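PDB 2XGR: SPD1 nuclease, which probably cleaves DNA outside the cell as a metal-dependent, prophage-encoded endonuclease of the His-Me finger group. Local coordinates for residues A[55-58]-A[59-63]; A[66-69]-A[70-74]; A[160-163]-A[164-168]; A[172-175]-A[176-179]; A[189-192]-A[193-197]. All coordinates share one frame; numbering follows the deposited sequence. Where two conformers were deposited one is given.

In the fold
Along the chain the five contacts follow in series. Interaction 1 leads into strand 61-64, and interaction 2 is the turn between that strand and strand 76-80. Interaction 3 lies within helix 160-173, interaction 4 joins that helix to strand 178-186, and interaction 5 runs from the loop after strand 178-186 into strand 196-204. Two ends emerge: interactions 2 and 5, with centres about 11 Å apart, are joined by R72, whereas W178 of interaction 4 packs on the loop of interaction 1. The centres of interactions 4 and 5 are about 33 Å apart. Helix 160-173 spans the middle, where L167 of interaction 3 touches L179 of interaction 4 and so ties helix to antiparallel sheet.

Interaction 1 (A[55-58]-A[59-63]); sequences PFTA and NYQLQ
The carboxamide of Q61 reaches back across the loop to the main chain of P55, and this is the close part of the contact. Its NE2 donates to P55 O at 2.8 Å with an almost straight N-H...O angle of 178°, the acceptor lying in the amide plane and the donor nearly along the C=O axis. The extended chain of Q61 beyond CG carries the amide that far. T57 makes the second link: with chi1 at 56° its OG1 sits between the backbone N and carbonyl carbon, where N59 N donates to it over 3.1 Å, a more bent bond. One water bridges the bend, accepting from T57 N at 3.1 Å and donating to N59 O at 3.0 Å, with a weak bond from Q61 NE2. Looser packing is found at the ring of P55, which approaches the Q61 side chain no closer than 4.1 Å, from CD to OE1; the loop as a whole lies at the surface. The result is a loop fastened by side chain and solvent at the start of strand 61-64. Q61 pairs through its backbone with Q79 of strand 76-80, while F56 meets W178 of strand 178-186 edge-to-face.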
# COMPACT_ATOMS: atom_id res chain seq x y z
N PRO A 55 -16.51 -4.01 -0.24
CA PRO A 55 -17.83 -3.60 -0.80
C PRO A 55 -17.91 -2.06 -0.88
O PRO A 55 -17.36 -1.35 -0.06
CB PRO A 55 -18.82 -4.14 0.25
CG PRO A 55 -18.17 -5.40 0.77
CD PRO A 55 -16.66 -4.86 0.96
N PHE A 56 -18.53 -1.54 -1.92
CA PHE A 56 -18.60 -0.09 -2.06
C PHE A 56 -19.88 0.35 -1.35
O PHE A 56 -20.99 0.16 -1.87
CB PHE A 56 -18.71 0.28 -3.51
CG PHE A 56 -18.85 1.74 -3.74
CD1 PHE A 56 -17.94 2.63 -3.19
CD2 PHE A 56 -19.87 2.23 -4.52
CE1 PHE A 56 -18.08 3.99 -3.32
CE2 PHE A 56 -19.96 3.62 -4.73
CZ PHE A 56 -19.04 4.49 -4.12
N THR A 57 -19.72 0.96 -0.19
CA THR A 57 -20.83 1.40 0.65
C THR A 57 -20.94 2.94 0.59
O THR A 57 -21.84 3.50 1.18
CB THR A 57 -20.60 1.08 2.11
OG1 THR A 57 -19.33 1.66 2.54
CG2 THR A 57 -20.53 -0.41 2.25
N ALA A 58 -19.99 3.59 -0.07
CA ALA A 58 -19.77 5.06 0.02
C ALA A 58 -19.59 5.56 1.46
O ALA A 58 -19.85 6.76 1.77
CB ALA A 58 -20.90 5.89 -0.77
N ASN A 59 -18.91 4.73 2.26
CA ASN A 59 -18.40 5.15 3.57
C ASN A 59 -16.94 4.71 3.63
O ASN A 59 -16.60 3.67 3.05
CB ASN A 59 -19.16 4.46 4.73
CG ASN A 59 -20.62 4.91 4.81
OD1 ASN A 59 -21.51 4.10 4.79
ND2 ASN A 59 -20.83 6.17 4.93
N TYR A 60 -16.12 5.48 4.34
CA TYR A 60 -14.74 5.06 4.64
C TYR A 60 -14.79 3.70 5.34
O TYR A 60 -15.59 3.53 6.29
CB TYR A 60 -14.15 6.10 5.60
CG TYR A 60 -12.80 5.73 6.18
CD1 TYR A 60 -11.63 6.09 5.50
CD2 TYR A 60 -12.70 4.89 7.30
CE1 TYR A 60 -10.41 5.84 6.02
CE2 TYR A 60 -11.42 4.57 7.82
CZ TYR A 60 -10.31 5.03 7.17
OH TYR A 60 -9.07 4.74 7.71
N GLN A 61 -13.86 2.81 4.98
CA GLN A 61 -13.72 1.52 5.66
C GLN A 61 -12.25 1.17 5.76
O GLN A 61 -11.49 1.37 4.76
CB GLN A 61 -14.30 0.38 4.79
CG GLN A 61 -15.73 0.49 4.39
CD GLN A 61 -16.05 -0.42 3.21
OE1 GLN A 61 -15.99 -1.65 3.34
NE2 GLN A 61 -16.49 0.16 2.13
N LEU A 62 -11.85 0.55 6.87
CA LEU A 62 -10.52 -0.01 6.99
C LEU A 62 -10.71 -1.39 7.56
O LEU A 62 -11.34 -1.56 8.57
CB LEU A 62 -9.69 0.86 7.91
CG LEU A 62 -8.30 0.32 8.31
CD1 LEU A 62 -7.40 0.33 7.06
CD2 LEU A 62 -7.72 1.21 9.42
N GLN A 63 -10.24 -2.39 6.83
CA GLN A 63 -10.33 -3.78 7.29
C GLN A 63 -8.92 -4.33 7.49
O GLN A 63 -8.12 -4.28 6.57
CB GLN A 63 -11.17 -4.53 6.24
CG GLN A 63 -11.66 -5.89 6.80
CD GLN A 63 -13.02 -6.36 6.22
OE1 GLN A 63 -13.30 -7.57 6.30
NE2 GLN A 63 -13.83 -5.46 5.63
O HOH W 1 -17.19 2.66 0.34

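Interaction 2 (A[66-69]-A[70-74]); sequences ELDN and LNRAT
D68 faces R72 across a tight bend, and its carboxylate accepts four hydrogen bonds from this short stretch. OD1 takes two backbone N-H groups, R72 N at 2.9 Å and L70 N at 2.8 Å, which arrive from opposite faces of the carboxylate plane. OD2 takes two side-chain donors: R72 NE, 2.9 Å away, meets its syn lone pair, and R72 NH2, at 3.0 Å, comes from above the plane. The guanidinium thus presents its NE/NH2 edge to OD2, which lies near the guanidinium plane, although the two flat groups are turned 51° apart. A chi1 of 70° places CG of D68 between its backbone N and carbonyl carbon, folding the carboxylate back over the turn. R72 bends at chi3, and L70 CD1 lies over one face of its guanidinium.

The main chain is paired as well. A type I beta turn runs from D68 to N71, closed by N71 N to D68 O at 2.8 Å, and D68 N donates to R72 O at 2.9 Å; with N71 at positive phi, this is consistent with a type I turn plus G1 beta bulge. Farther from the turn, T74 OG1 donates a hydrogen bond to E66 O over 2.7 Å, in the carbonyl plane and on a lone pair. R72 NH1 is satisfied by the carbonyls of G189 and E191, and the guanidinium also makes a cation-pi contact with Y187. With four donors and an arginine partner, the D68 carboxylate is probably stabilised as an anion, and the same arginine ties this turn to the neighbouring loop.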
# COMPACT_ATOMS: atom_id res chain seq x y z
N GLU A 66 -6.50 -10.70 10.36
CA GLU A 66 -6.01 -11.24 11.68
C GLU A 66 -4.47 -11.34 11.78
O GLU A 66 -3.74 -11.43 10.76
CB GLU A 66 -6.62 -12.68 11.86
CG GLU A 66 -5.85 -13.64 10.92
CD GLU A 66 -6.48 -14.97 10.75
OE1 GLU A 66 -6.93 -15.54 11.76
OE2 GLU A 66 -6.54 -15.44 9.59
N LEU A 67 -3.95 -11.25 13.00
CA LEU A 67 -2.60 -11.74 13.22
C LEU A 67 -2.65 -13.25 13.19
O LEU A 67 -3.56 -13.86 13.76
CB LEU A 67 -2.08 -11.30 14.59
CG LEU A 67 -1.97 -9.78 14.76
CD1 LEU A 67 -1.44 -9.51 16.19
CD2 LEU A 67 -0.95 -9.22 13.71
N ASP A 68 -1.71 -13.85 12.44
CA ASP A 68 -1.84 -15.31 12.21
C ASP A 68 -1.22 -16.07 13.41
O ASP A 68 -0.92 -15.49 14.43
CB ASP A 68 -1.25 -15.69 10.85
CG ASP A 68 0.27 -15.56 10.79
OD1 ASP A 68 0.96 -15.34 11.83
OD2 ASP A 68 0.79 -15.66 9.65
N ASN A 69 -1.03 -17.37 13.24
CA ASN A 69 -0.51 -18.17 14.35
C ASN A 69 0.92 -17.89 14.72
O ASN A 69 1.36 -18.30 15.78
CB ASN A 69 -0.67 -19.66 14.02
CG ASN A 69 -0.21 -19.99 12.60
OD1 ASN A 69 -0.67 -19.36 11.60
ND2 ASN A 69 0.71 -20.95 12.49
N LEU A 70 1.67 -17.17 13.86
CA LEU A 70 2.99 -16.66 14.23
C LEU A 70 2.97 -15.17 14.60
O LEU A 70 4.02 -14.51 14.66
CB LEU A 70 3.98 -16.95 13.08
CG LEU A 70 4.23 -18.45 12.85
CD1 LEU A 70 5.13 -18.53 11.61
CD2 LEU A 70 4.90 -19.07 14.14
N ASN A 71 1.75 -14.66 14.87
CA ASN A 71 1.56 -13.25 15.23
C ASN A 71 1.92 -12.29 14.10
O ASN A 71 2.35 -11.15 14.36
CB ASN A 71 2.34 -12.90 16.49
CG ASN A 71 1.83 -13.68 17.72
OD1 ASN A 71 0.60 -13.89 17.92
ND2 ASN A 71 2.78 -14.24 18.48
N ARG A 72 1.89 -12.77 12.86
CA ARG A 72 2.28 -11.89 11.75
C ARG A 72 1.02 -11.23 11.22
O ARG A 72 -0.03 -11.88 11.06
CB ARG A 72 2.92 -12.76 10.60
CG ARG A 72 4.19 -13.50 11.05
CD ARG A 72 4.73 -14.42 9.93
NE ARG A 72 3.72 -15.39 9.47
CZ ARG A 72 3.99 -16.50 8.77
NH1 ARG A 72 5.23 -16.75 8.31
NH2 ARG A 72 3.02 -17.35 8.49
N ALA A 73 1.19 -9.96 10.78
CA ALA A 73 0.06 -9.32 10.06
C ALA A 73 -0.21 -10.03 8.73
O ALA A 73 0.70 -10.55 8.07
CB ALA A 73 0.49 -7.85 9.74
N THR A 74 -1.45 -9.98 8.28
CA THR A 74 -1.86 -10.70 7.08
C THR A 74 -2.38 -9.84 5.94
O THR A 74 -2.21 -10.23 4.77
CB THR A 74 -2.89 -11.81 7.38
OG1 THR A 74 -4.03 -11.28 8.05
CG2 THR A 74 -2.20 -12.84 8.34

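Interaction 3 (A[160-163]-A[164-168]); sequences MLYY and ENRLD
With CG anti to the backbone N (chi1 171°), the ring of Y162 stands out from the helix, while R166, one turn later, starts beside its backbone N (chi1 -74°), is extended from CG to NE and runs back over that ring. The two side chains cross obliquely, and the guanidinium lies flat over one face of the tyrosine. The evidence is a plane angle of 6° and R166 CZ standing 3.7 Å from the Y162 ring centroid, a stacked cation-pi pair; R166 CD adds a CH-pi contact at 4.0 Å from the same centroid. Rotation about the stack is fixed by R166 NH1, which donates to Y162 O over 3.0 Å. That carbonyl oxygen lies in the guanidinium plane and also receives a weak bond from R166 N, whereas NH1 has a further partner in D154 O. Regular i to i+4 bonds surround the pair: E164 N to M160 O at 3.0 Å and L167 N to Y163 O at 2.8 Å. Y162 CD2 sits over the centre of the Y163 ring.

Helix 160-173 rests on the sheet through Y163, which touches L199 and Y201 of strand 196-204 and V230 and L232 of strand 228-233; E164 and L167 pack on F127 of helix 125-128.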
# COMPACT_ATOMS: atom_id res chain seq x y z
N MET A 160 7.56 1.85 -1.26
CA MET A 160 6.10 2.03 -1.13
C MET A 160 5.72 3.49 -1.31
O MET A 160 4.66 3.81 -1.85
CB MET A 160 5.66 1.64 0.28
CG MET A 160 6.32 0.35 0.75
SD MET A 160 5.11 -0.75 1.42
CE MET A 160 4.66 -1.26 -0.19
N LEU A 161 6.57 4.38 -0.81
CA LEU A 161 6.22 5.82 -0.82
C LEU A 161 5.93 6.35 -2.23
O LEU A 161 5.02 7.16 -2.42
CB LEU A 161 7.41 6.62 -0.17
CG LEU A 161 7.25 8.13 -0.07
CD1 LEU A 161 6.10 8.49 0.89
CD2 LEU A 161 8.61 8.72 0.39
N TYR A 162 6.67 5.86 -3.24
CA TYR A 162 6.46 6.25 -4.63
C TYR A 162 4.99 6.05 -4.97
O TYR A 162 4.33 6.94 -5.57
CB TYR A 162 7.33 5.27 -5.54
CG TYR A 162 7.04 5.43 -7.02
CD1 TYR A 162 7.88 6.23 -7.82
CD2 TYR A 162 5.91 4.86 -7.61
CE1 TYR A 162 7.65 6.38 -9.16
CE2 TYR A 162 5.64 5.07 -8.96
CZ TYR A 162 6.55 5.84 -9.72
OH TYR A 162 6.27 6.08 -11.06
N TYR A 163 4.46 4.90 -4.59
CA TYR A 163 3.08 4.55 -5.03
C TYR A 163 2.05 5.32 -4.18
O TYR A 163 1.07 5.88 -4.70
CB TYR A 163 2.82 3.03 -4.85
CG TYR A 163 3.77 2.28 -5.77
CD1 TYR A 163 3.45 2.04 -7.11
CD2 TYR A 163 5.03 1.96 -5.30
CE1 TYR A 163 4.41 1.48 -7.99
CE2 TYR A 163 6.02 1.36 -6.16
CZ TYR A 163 5.67 1.12 -7.51
OH TYR A 163 6.66 0.60 -8.31
N GLU A 164 2.24 5.32 -2.85
CA GLU A 164 1.26 5.96 -1.97
C GLU A 164 1.18 7.48 -2.17
O GLU A 164 0.10 8.02 -2.21
CB GLU A 164 1.60 5.65 -0.51
CG GLU A 164 1.29 4.15 -0.21
CD GLU A 164 1.44 3.81 1.28
OE1 GLU A 164 0.89 2.73 1.65
OE2 GLU A 164 2.08 4.60 2.04
N ASN A 165 2.31 8.17 -2.40
CA ASN A 165 2.24 9.60 -2.68
C ASN A 165 1.48 9.87 -3.98
O ASN A 165 0.74 10.87 -4.11
CB ASN A 165 3.65 10.24 -2.77
CG ASN A 165 4.23 10.64 -1.38
OD1 ASN A 165 5.34 11.27 -1.27
ND2 ASN A 165 3.53 10.27 -0.35
N ARG A 166 1.67 9.02 -4.96
CA ARG A 166 0.96 9.26 -6.22
C ARG A 166 -0.51 8.94 -6.09
O ARG A 166 -1.34 9.67 -6.67
CB ARG A 166 1.63 8.45 -7.33
CG ARG A 166 2.97 9.06 -7.75
CD ARG A 166 3.77 8.17 -8.66
NE ARG A 166 4.98 8.91 -9.14
CZ ARG A 166 6.02 9.23 -8.35
NH1 ARG A 166 6.13 8.85 -7.08
NH2 ARG A 166 7.04 9.92 -8.85
N LEU A 167 -0.86 7.87 -5.34
CA LEU A 167 -2.26 7.57 -5.06
C LEU A 167 -2.94 8.74 -4.27
O LEU A 167 -4.11 9.12 -4.56
CB LEU A 167 -2.35 6.27 -4.25
CG LEU A 167 -2.06 5.01 -5.10
CD1 LEU A 167 -1.93 3.85 -4.09
CD2 LEU A 167 -3.23 4.86 -6.13
N ASP A 168 -2.16 9.34 -3.37
CA ASP A 168 -2.65 10.51 -2.57
C ASP A 168 -2.91 11.69 -3.51
O ASP A 168 -3.96 12.33 -3.44
CB ASP A 168 -1.55 10.85 -1.54
CG ASP A 168 -1.86 12.10 -0.76
OD1 ASP A 168 -2.94 12.15 -0.20
OD2 ASP A 168 -0.97 12.95 -0.64

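Interaction 4 (A[172-175]-A[176-179]); sequences ALHP and DFWL
This is a local turn contact at the surface, where the chain leaves helix 160-173 and heads into strand 178-186; H174 and F177 carry it. H174 is the first residue past the helix to abandon helical backbone angles. Its carbonyl oxygen accepts from F177 N, with H174 O and F177 N 2.9 Å apart and an N-H...O angle of 162°; the donor stands above the carbonyl plane, away from a lone pair. The H174 and F177 ring planes are only 2° apart, near parallel but displaced to a centroid separation of 5.7 Å, so that the rings barely overlap. The close touch is instead between H174 CB and F177 CD2, at 3.6 Å. Both side chains have CG beside the backbone N.

The backbone bond closes a type I beta turn from H174 to F177, with P175 and D176 at its two central positions, and this turn is the helix-to-strand connection. A water lies near H174 O and F177 O, 3.0 and 2.9 Å away. H174 ND1 is bonded to W170 O one turn back in the helix, and its ring stacks on W170. F177 also packs on W170 and on L211 of strand 209-214.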
# COMPACT_ATOMS: atom_id res chain seq x y z
N ALA A 172 -6.49 13.51 -4.17
CA ALA A 172 -6.68 14.96 -3.94
C ALA A 172 -7.28 15.62 -5.23
O ALA A 172 -8.08 16.59 -5.16
CB ALA A 172 -5.36 15.61 -3.61
N LEU A 173 -6.89 15.10 -6.40
CA LEU A 173 -7.37 15.64 -7.68
C LEU A 173 -8.78 15.22 -7.98
O LEU A 173 -9.44 15.80 -8.84
CB LEU A 173 -6.47 15.16 -8.83
CG LEU A 173 -5.13 15.92 -8.84
CD1 LEU A 173 -4.12 15.15 -9.74
CD2 LEU A 173 -5.36 17.38 -9.35
N HIS A 174 -9.25 14.16 -7.31
CA HIS A 174 -10.57 13.61 -7.59
C HIS A 174 -11.37 13.43 -6.30
O HIS A 174 -11.62 12.28 -5.88
CB HIS A 174 -10.46 12.23 -8.32
CG HIS A 174 -9.72 12.29 -9.63
ND1 HIS A 174 -8.36 12.13 -9.71
CD2 HIS A 174 -10.13 12.65 -10.87
CE1 HIS A 174 -7.95 12.39 -10.95
NE2 HIS A 174 -9.01 12.69 -11.67
N PRO A 175 -11.69 14.53 -5.59
CA PRO A 175 -12.18 14.45 -4.22
C PRO A 175 -13.50 13.71 -4.07
O PRO A 175 -13.87 13.37 -2.94
CB PRO A 175 -12.33 15.92 -3.80
CG PRO A 175 -12.55 16.68 -5.13
CD PRO A 175 -11.59 15.95 -6.06
N ASP A 176 -14.23 13.49 -5.18
CA ASP A 176 -15.46 12.77 -5.10
C ASP A 176 -15.30 11.28 -5.35
O ASP A 176 -16.27 10.53 -5.17
CB ASP A 176 -16.51 13.35 -6.07
CG ASP A 176 -16.93 14.79 -5.68
OD1 ASP A 176 -17.25 15.05 -4.48
OD2 ASP A 176 -16.84 15.67 -6.57
N PHE A 177 -14.11 10.86 -5.76
CA PHE A 177 -13.88 9.45 -6.09
C PHE A 177 -13.22 8.74 -4.90
O PHE A 177 -12.75 9.37 -3.93
CB PHE A 177 -12.97 9.30 -7.33
CG PHE A 177 -13.62 9.79 -8.63
CD1 PHE A 177 -14.99 10.01 -8.67
CD2 PHE A 177 -12.85 9.96 -9.79
CE1 PHE A 177 -15.60 10.44 -9.89
CE2 PHE A 177 -13.48 10.35 -11.02
CZ PHE A 177 -14.84 10.58 -11.03
N TRP A 178 -13.23 7.40 -4.96
CA TRP A 178 -12.70 6.58 -3.85
C TRP A 178 -11.50 5.82 -4.34
O TRP A 178 -11.42 5.48 -5.51
CB TRP A 178 -13.73 5.53 -3.45
CG TRP A 178 -14.99 6.16 -2.92
CD1 TRP A 178 -16.03 6.72 -3.65
CD2 TRP A 178 -15.34 6.31 -1.53
NE1 TRP A 178 -17.00 7.25 -2.76
CE2 TRP A 178 -16.59 7.01 -1.47
CE3 TRP A 178 -14.68 5.98 -0.32
CZ2 TRP A 178 -17.20 7.31 -0.25
CZ3 TRP A 178 -15.32 6.25 0.88
CH2 TRP A 178 -16.55 6.95 0.91
N LEU A 179 -10.58 5.57 -3.42
CA LEU A 179 -9.47 4.63 -3.66
C LEU A 179 -9.74 3.38 -2.86
O LEU A 179 -10.00 3.46 -1.63
CB LEU A 179 -8.19 5.31 -3.16
CG LEU A 179 -6.97 4.34 -3.09
CD1 LEU A 179 -6.59 3.77 -4.52
CD2 LEU A 179 -5.75 5.07 -2.43
O HOH W 2 -11.00 11.47 -3.11

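Interaction 5 (A[189-192]-A[193-197]); sequences GNEV and VPRQI
E191 and R195 form a side-on, two-pronged salt bridge across the loop that leads into strand 196-204 of the large antiparallel sheet. The guanidinium offers NE and NH2, one to each carboxylate oxygen: R195 NE donates to E191 OE1 and R195 NH2 to E191 OE2, each at 2.8 Å and both nearly straight, with N-H...O angles of 160° or more. Both oxygens are met on their syn sides and lie near the guanidinium plane, so the carboxylate sits at the edge of the arginine head. The match is not flat, since the two planes are turned 33° apart, and NH2 stands farther out of the carboxylate plane than NE. R195 reaches its partner through a kink at chi2 (-95°) in an otherwise extended chain, whereas E191 is extended beyond CG. Of the three residues between, V192 and V193 meet loosely, with V192 CG2 and V193 CG2 4.2 Å apart.

Around the pair, R195 makes a cation-pi contact with Y243, on which E191 and V193 also pack. P194 and I197 lean on V138 of strand 137-139. Water links the acid to the main chain of V193: it donates to E191 OE1 at 2.6 Å and to V193 O at 2.7 Å.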
# COMPACT_ATOMS: atom_id res chain seq x y z
N GLY A 189 7.02 -19.87 4.58
CA GLY A 189 7.24 -20.75 5.76
C GLY A 189 7.05 -20.06 7.10
O GLY A 189 6.02 -19.42 7.32
N ASN A 190 8.01 -20.22 8.02
CA ASN A 190 7.96 -19.60 9.35
C ASN A 190 8.53 -18.16 9.45
O ASN A 190 8.65 -17.63 10.55
CB ASN A 190 8.80 -20.45 10.33
CG ASN A 190 8.25 -21.83 10.48
OD1 ASN A 190 7.03 -22.00 10.59
ND2 ASN A 190 9.12 -22.84 10.42
N GLU A 191 8.94 -17.59 8.32
CA GLU A 191 9.67 -16.33 8.35
C GLU A 191 8.74 -15.23 8.87
O GLU A 191 7.58 -15.12 8.42
CB GLU A 191 10.15 -15.99 6.93
CG GLU A 191 11.23 -16.98 6.40
CD GLU A 191 11.56 -16.77 4.99
OE1 GLU A 191 11.13 -15.75 4.36
OE2 GLU A 191 12.33 -17.57 4.43
N VAL A 192 9.29 -14.37 9.73
CA VAL A 192 8.46 -13.33 10.32
C VAL A 192 8.55 -12.06 9.46
O VAL A 192 7.73 -11.17 9.64
CB VAL A 192 8.79 -13.03 11.81
CG1 VAL A 192 8.60 -14.29 12.66
CG2 VAL A 192 10.18 -12.49 11.93
N VAL A 193 9.55 -11.96 8.58
CA VAL A 193 9.73 -10.81 7.69
C VAL A 193 9.15 -11.24 6.36
O VAL A 193 9.61 -12.23 5.74
CB VAL A 193 11.28 -10.51 7.48
CG1 VAL A 193 11.52 -9.25 6.56
CG2 VAL A 193 11.95 -10.33 8.78
N PRO A 194 8.16 -10.48 5.81
CA PRO A 194 7.73 -10.88 4.45
C PRO A 194 8.80 -10.67 3.41
O PRO A 194 9.50 -9.70 3.44
CB PRO A 194 6.51 -9.93 4.14
CG PRO A 194 6.77 -8.70 5.04
CD PRO A 194 7.63 -9.18 6.25
N ARG A 195 8.92 -11.57 2.43
CA ARG A 195 9.87 -11.40 1.34
C ARG A 195 9.43 -10.31 0.38
O ARG A 195 10.25 -9.72 -0.32
CB ARG A 195 9.92 -12.71 0.55
CG ARG A 195 10.52 -13.83 1.42
CD ARG A 195 11.95 -13.96 1.18
NE ARG A 195 12.53 -15.04 2.04
CZ ARG A 195 13.75 -15.52 1.86
NH1 ARG A 195 14.47 -15.03 0.86
NH2 ARG A 195 14.27 -16.45 2.72
N GLN A 196 8.11 -10.16 0.28
CA GLN A 196 7.51 -9.26 -0.69
C GLN A 196 6.29 -8.59 -0.07
O GLN A 196 5.68 -9.09 0.88
CB GLN A 196 7.02 -9.99 -1.97
CG GLN A 196 8.14 -10.67 -2.72
CD GLN A 196 7.62 -11.55 -3.80
OE1 GLN A 196 6.56 -12.19 -3.65
NE2 GLN A 196 8.33 -11.58 -4.91
N ILE A 197 5.92 -7.42 -0.62
CA ILE A 197 4.63 -6.81 -0.26
C ILE A 197 3.86 -6.54 -1.54
O ILE A 197 4.44 -6.03 -2.52
CB ILE A 197 4.89 -5.38 0.44
CG1 ILE A 197 5.81 -5.55 1.66
CG2 ILE A 197 3.54 -4.67 0.79
CD1 ILE A 197 5.19 -6.24 2.89
O HOH W 3 8.92 -14.38 4.30